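Local structure of beta-hexosaminidase (Neisseria gonorrhoeae, 6JTJ) at residues I51-K61 / Q84-L95. The protein probably removes terminal beta-linked N-acetylglucosamine from peptidoglycan fragments during cell-wall recycling, as a family 3 glycoside hydrolase of the NagZ type. Residues are numbered along the deposited sequence; the frame is centred on the assembly and turned at random.
Sequences IAAFRLTEEEK and QLKTLTAEIKAL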
loop_
_atom_site.group_PDB
_atom_site.type_symbol
_atom_site.label_atom_id
_atom_site.label_comp_id
_atom_site.label_asym_id
_atom_site.label_seq_id
_atom_site.Cartn_x
_atom_site.Cartn_y
_atom_site.Cartn_z
ATOM N N ILE C 51 6.206 18.400 10.452
ATOM C CA ILE C 51 6.412 19.766 10.004
ATOM C C ILE C 51 6.297 19.830 8.494
ATOM O O ILE C 51 6.379 18.813 7.809
ATOM C CB ILE C 51 7.743 20.349 10.522
ATOM C CG1 ILE C 51 8.913 19.438 10.165
ATOM C CG2 ILE C 51 7.663 20.519 12.039
ATOM C CD1 ILE C 51 10.266 20.072 10.412
ATOM N N ALA C 52 6.090 21.039 7.985
ATOM C CA ALA C 52 5.643 21.214 6.612
ATOM C C ALA C 52 6.744 21.065 5.589
ATOM O O ALA C 52 6.552 20.409 4.559
ATOM C CB ALA C 52 4.968 22.566 6.466
ATOM N N ALA C 53 7.891 21.673 5.838
ATOM C CA ALA C 53 8.899 21.790 4.786
ATOM C C ALA C 53 10.322 21.723 5.325
ATOM O O ALA C 53 10.599 20.935 6.239
ATOM C CB ALA C 53 8.649 23.065 3.970
ATOM N N PHE C 54 11.231 22.523 4.775
ATOM C CA PHE C 54 12.660 22.335 5.020
ATOM C C PHE C 54 13.194 23.016 6.291
ATOM O O PHE C 54 14.218 22.595 6.830
ATOM C CB PHE C 54 13.454 22.816 3.807
ATOM C CG PHE C 54 12.964 22.251 2.497
ATOM C CD1 PHE C 54 12.869 20.873 2.309
ATOM C CD2 PHE C 54 12.604 23.091 1.455
ATOM C CE1 PHE C 54 12.421 20.347 1.109
ATOM C CE2 PHE C 54 12.161 22.572 0.246
ATOM C CZ PHE C 54 12.070 21.201 0.074
ATOM N N ARG C 55 12.506 24.056 6.759
ATOM C CA ARG C 55 12.923 24.824 7.931
ATOM C C ARG C 55 11.710 25.165 8.762
ATOM O O ARG C 55 10.624 25.334 8.226
ATOM C CB ARG C 55 13.600 26.128 7.500
ATOM C CG ARG C 55 14.905 25.957 6.730
ATOM C CD ARG C 55 15.963 25.195 7.525
ATOM N NE ARG C 55 16.208 25.780 8.850
ATOM C CZ ARG C 55 16.949 26.866 9.080
ATOM N NH1 ARG C 55 17.533 27.517 8.078
ATOM N NH2 ARG C 55 17.110 27.311 10.324
ATOM N N LEU C 56 11.880 25.264 10.075
ATOM C CA LEU C 56 10.750 25.569 10.944
ATOM C C LEU C 56 10.235 26.974 10.703
ATOM O O LEU C 56 11.019 27.899 10.542
ATOM C CB LEU C 56 11.148 25.464 12.415
ATOM C CG LEU C 56 11.610 24.115 12.953
ATOM C CD1 LEU C 56 11.871 24.229 14.449
ATOM C CD2 LEU C 56 10.609 23.010 12.652
ATOM N N THR C 57 8.916 27.116 10.658
ATOM C CA THR C 57 8.294 28.416 10.712
ATOM C C THR C 57 8.121 28.782 12.176
ATOM O O THR C 57 8.266 27.940 13.059
ATOM C CB THR C 57 6.904 28.428 10.068
ATOM O OG1 THR C 57 6.022 27.590 10.828
ATOM C CG2 THR C 57 6.972 27.974 8.606
ATOM N N GLU C 58 7.798 30.046 12.415
ATOM C CA GLU C 58 7.598 30.542 13.766
ATOM C C GLU C 58 6.392 29.872 14.404
ATOM O O GLU C 58 6.410 29.576 15.591
ATOM C CB GLU C 58 7.421 32.063 13.770
ATOM C CG GLU C 58 7.945 32.756 15.016
ATOM C CD GLU C 58 9.449 32.555 15.217
ATOM O OE1 GLU C 58 10.217 32.565 14.219
ATOM O OE2 GLU C 58 9.872 32.376 16.380
ATOM N N GLU C 59 5.357 29.636 13.605
ATOM C CA GLU C 59 4.168 28.939 14.069
ATOM C C GLU C 59 4.517 27.520 14.522
ATOM O O GLU C 59 4.045 27.061 15.564
ATOM C CB GLU C 59 3.141 28.895 12.948
ATOM C CG GLU C 59 1.785 28.339 13.342
ATOM C CD GLU C 59 0.797 28.335 12.183
ATOM O OE1 GLU C 59 0.947 29.159 11.260
ATOM O OE2 GLU C 59 -0.134 27.504 12.182
ATOM N N GLU C 60 5.362 26.844 13.743
ATOM C CA GLU C 60 5.814 25.491 14.073
ATOM C C GLU C 60 6.627 25.472 15.364
ATOM O O GLU C 60 6.432 24.600 16.219
ATOM C CB GLU C 60 6.595 24.870 12.899
ATOM C CG GLU C 60 5.679 24.386 11.768
ATOM C CD GLU C 60 6.398 24.072 10.463
ATOM O OE1 GLU C 60 7.562 24.490 10.316
ATOM O OE2 GLU C 60 5.786 23.435 9.572
ATOM N N LYS C 61 7.518 26.446 15.518
ATOM C CA LYS C 61 8.302 26.581 16.753
ATOM C C LYS C 61 7.397 26.654 17.974
ATOM O O LYS C 61 7.631 25.975 18.971
ATOM C CB LYS C 61 9.204 27.809 16.702
ATOM C CG LYS C 61 10.356 27.662 15.731
ATOM C CD LYS C 61 11.228 28.901 15.684
ATOM C CE LYS C 61 12.324 28.735 14.646
ATOM N NZ LYS C 61 13.184 29.939 14.527
ATOM N N GLN C 84 20.957 21.038 4.871
ATOM C CA GLN C 84 19.657 21.564 5.285
ATOM C C GLN C 84 19.025 20.693 6.394
ATOM O O GLN C 84 18.494 21.219 7.384
ATOM C CB GLN C 84 18.734 21.725 4.068
ATOM C CG GLN C 84 17.247 21.829 4.383
ATOM C CD GLN C 84 16.586 20.466 4.531
ATOM O OE1 GLN C 84 16.985 19.498 3.873
ATOM N NE2 GLN C 84 15.593 20.375 5.414
ATOM N N LEU C 85 19.108 19.371 6.240
ATOM C CA LEU C 85 18.522 18.446 7.224
ATOM C C LEU C 85 19.149 18.637 8.604
ATOM O O LEU C 85 18.450 18.671 9.615
ATOM C CB LEU C 85 18.668 16.985 6.763
ATOM C CG LEU C 85 18.079 15.889 7.672
ATOM C CD1 LEU C 85 16.588 16.102 7.865
ATOM C CD2 LEU C 85 18.345 14.496 7.115
ATOM N N LYS C 86 20.468 18.756 8.631
ATOM C CA LYS C 86 21.196 19.005 9.878
ATOM C C LYS C 86 20.740 20.282 10.558
ATOM O O LYS C 86 20.590 20.317 11.769
ATOM C CB LYS C 86 22.692 19.077 9.616
ATOM C CG LYS C 86 23.306 17.728 9.303
ATOM C CD LYS C 86 24.708 17.877 8.739
ATOM C CE LYS C 86 25.484 16.588 8.893
ATOM N NZ LYS C 86 26.679 16.543 8.016
ATOM N N THR C 87 20.535 21.325 9.768
ATOM C CA THR C 87 20.050 22.597 10.288
ATOM C C THR C 87 18.646 22.433 10.864
ATOM O O THR C 87 18.335 22.948 11.937
ATOM C CB THR C 87 20.000 23.657 9.169
ATOM O OG1 THR C 87 21.239 23.646 8.456
ATOM C CG2 THR C 87 19.768 25.031 9.730
ATOM N N LEU C 88 17.812 21.698 10.137
ATOM C CA LEU C 88 16.463 21.424 10.585
ATOM C C LEU C 88 16.443 20.650 11.903
ATOM O O LEU C 88 15.727 21.023 12.823
ATOM C CB LEU C 88 15.686 20.659 9.507
ATOM C CG LEU C 88 14.279 20.217 9.878
ATOM C CD1 LEU C 88 13.452 21.414 10.311
ATOM C CD2 LEU C 88 13.626 19.493 8.706
ATOM N N THR C 89 17.212 19.574 12.000
ATOM C CA THR C 89 17.177 18.760 13.211
ATOM C C THR C 89 17.751 19.544 14.384
ATOM O O THR C 89 17.266 19.429 15.504
ATOM C CB THR C 89 17.890 17.400 13.051
ATOM O OG1 THR C 89 19.242 17.586 12.634
ATOM C CG2 THR C 89 17.171 16.530 12.015
ATOM N N ALA C 90 18.781 20.344 14.118
ATOM C CA ALA C 90 19.407 21.132 15.168
ATOM C C ALA C 90 18.412 22.131 15.741
ATOM O O ALA C 90 18.260 22.222 16.956
ATOM C CB ALA C 90 20.636 21.844 14.645
ATOM N N GLU C 91 17.709 22.850 14.874
ATOM C CA GLU C 91 16.746 23.833 15.352
ATOM C C GLU C 91 15.552 23.184 16.062
ATOM O O GLU C 91 15.002 23.765 16.978
ATOM C CB GLU C 91 16.309 24.796 14.234
ATOM C CG GLU C 91 15.391 24.223 13.172
ATOM C CD GLU C 91 15.032 25.234 12.098
ATOM O OE1 GLU C 91 15.141 26.432 12.384
ATOM O OE2 GLU C 91 14.650 24.856 10.963
ATOM N N ILE C 92 15.163 21.979 15.655
ATOM C CA ILE C 92 14.143 21.233 16.395
ATOM C C ILE C 92 14.634 20.895 17.802
ATOM O O ILE C 92 13.892 21.032 18.772
ATOM C CB ILE C 92 13.744 19.925 15.657
ATOM C CG1 ILE C 92 12.899 20.264 14.426
ATOM C CG2 ILE C 92 12.972 18.984 16.575
ATOM C CD1 ILE C 92 12.820 19.154 13.399
ATOM N N LYS C 93 15.864 20.421 17.894
ATOM C CA LYS C 93 16.431 19.996 19.166
ATOM C C LYS C 93 16.663 21.177 20.109
ATOM O O LYS C 93 16.535 21.041 21.323
ATOM C CB LYS C 93 17.738 19.228 18.949
ATOM C CG LYS C 93 17.560 17.939 18.157
ATOM C CD LYS C 93 18.452 16.812 18.648
ATOM C CE LYS C 93 17.985 15.448 18.124
ATOM N NZ LYS C 93 16.858 14.826 18.905
ATOM N N ALA C 94 16.992 22.336 19.541
ATOM C CA ALA C 94 17.285 23.533 20.334
ATOM C C ALA C 94 16.080 24.085 21.091
ATOM O O ALA C 94 16.249 24.852 22.030
ATOM C CB ALA C 94 17.879 24.616 19.441
ATOM N N LEU C 95 14.867 23.716 20.684
ATOM C CA LEU C 95 13.670 24.313 21.261
ATOM C C LEU C 95 13.466 24.003 22.732
ATOM O O LEU C 95 12.908 24.826 23.457
ATOM C CB LEU C 95 12.418 23.879 20.496
ATOM C CG LEU C 95 12.288 24.394 19.065
ATOM C CD1 LEU C 95 11.080 23.728 18.422
ATOM C CD2 LEU C 95 12.163 25.914 19.007
#
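Glu-91 OE2 accepts two hydrogen bonds, from Arg-55 NE at 2.8 Å and from Leu-56 N at 2.9 Å. The donors come from opposite faces of the carboxylate, well out of its plane. Arg-55 NH2 adds a third out-of-plane bond, to Glu-91 OE1 at 3.0 Å, so the guanidinium grips the carboxylate side-on in a salt bridge. The two flat groups are turned 42° apart. Arg-55 CB points away from the helix, but turns at chi2 (-59°) and chi3 (-53°) bring the guanidinium back. Thr-87 CG2 lies over its face, 3.4 Å from Arg-55 CZ. Gln-84 NE2 donates to Phe-54 O at 3.0 Å, on a lone pair in the carbonyl plane. It also donates to Asn-78 O, while Gln-84 OE1 accepts from Gln-80 N. Beside these bonds, Ile-51 and Leu-88 meet tip to tip, their CD1 atoms tightly packed at 3.5 Å. Leu-56 slides past Glu-91 and rests its CD2 against both Leu-88 CD1 and Ile-92 CG1. Leu-56 CD1 reaches Leu-95 CD1 at 4.1 Å. A capping box starts helix 58-64 (Glu-60 N to Thr-57 OG1, Thr-57 N to Glu-60 OE1), and Glu-60 OE2 takes Ala-52 N. The contact fastens this loop to helix 82-94, the beta-alpha-beta crossover between parallel strands 69-74 and 101-108, consistent with a TIM-type barrel. Ile-51 touches Leu-74, and Ile-92 touches Ile-102, of those strands.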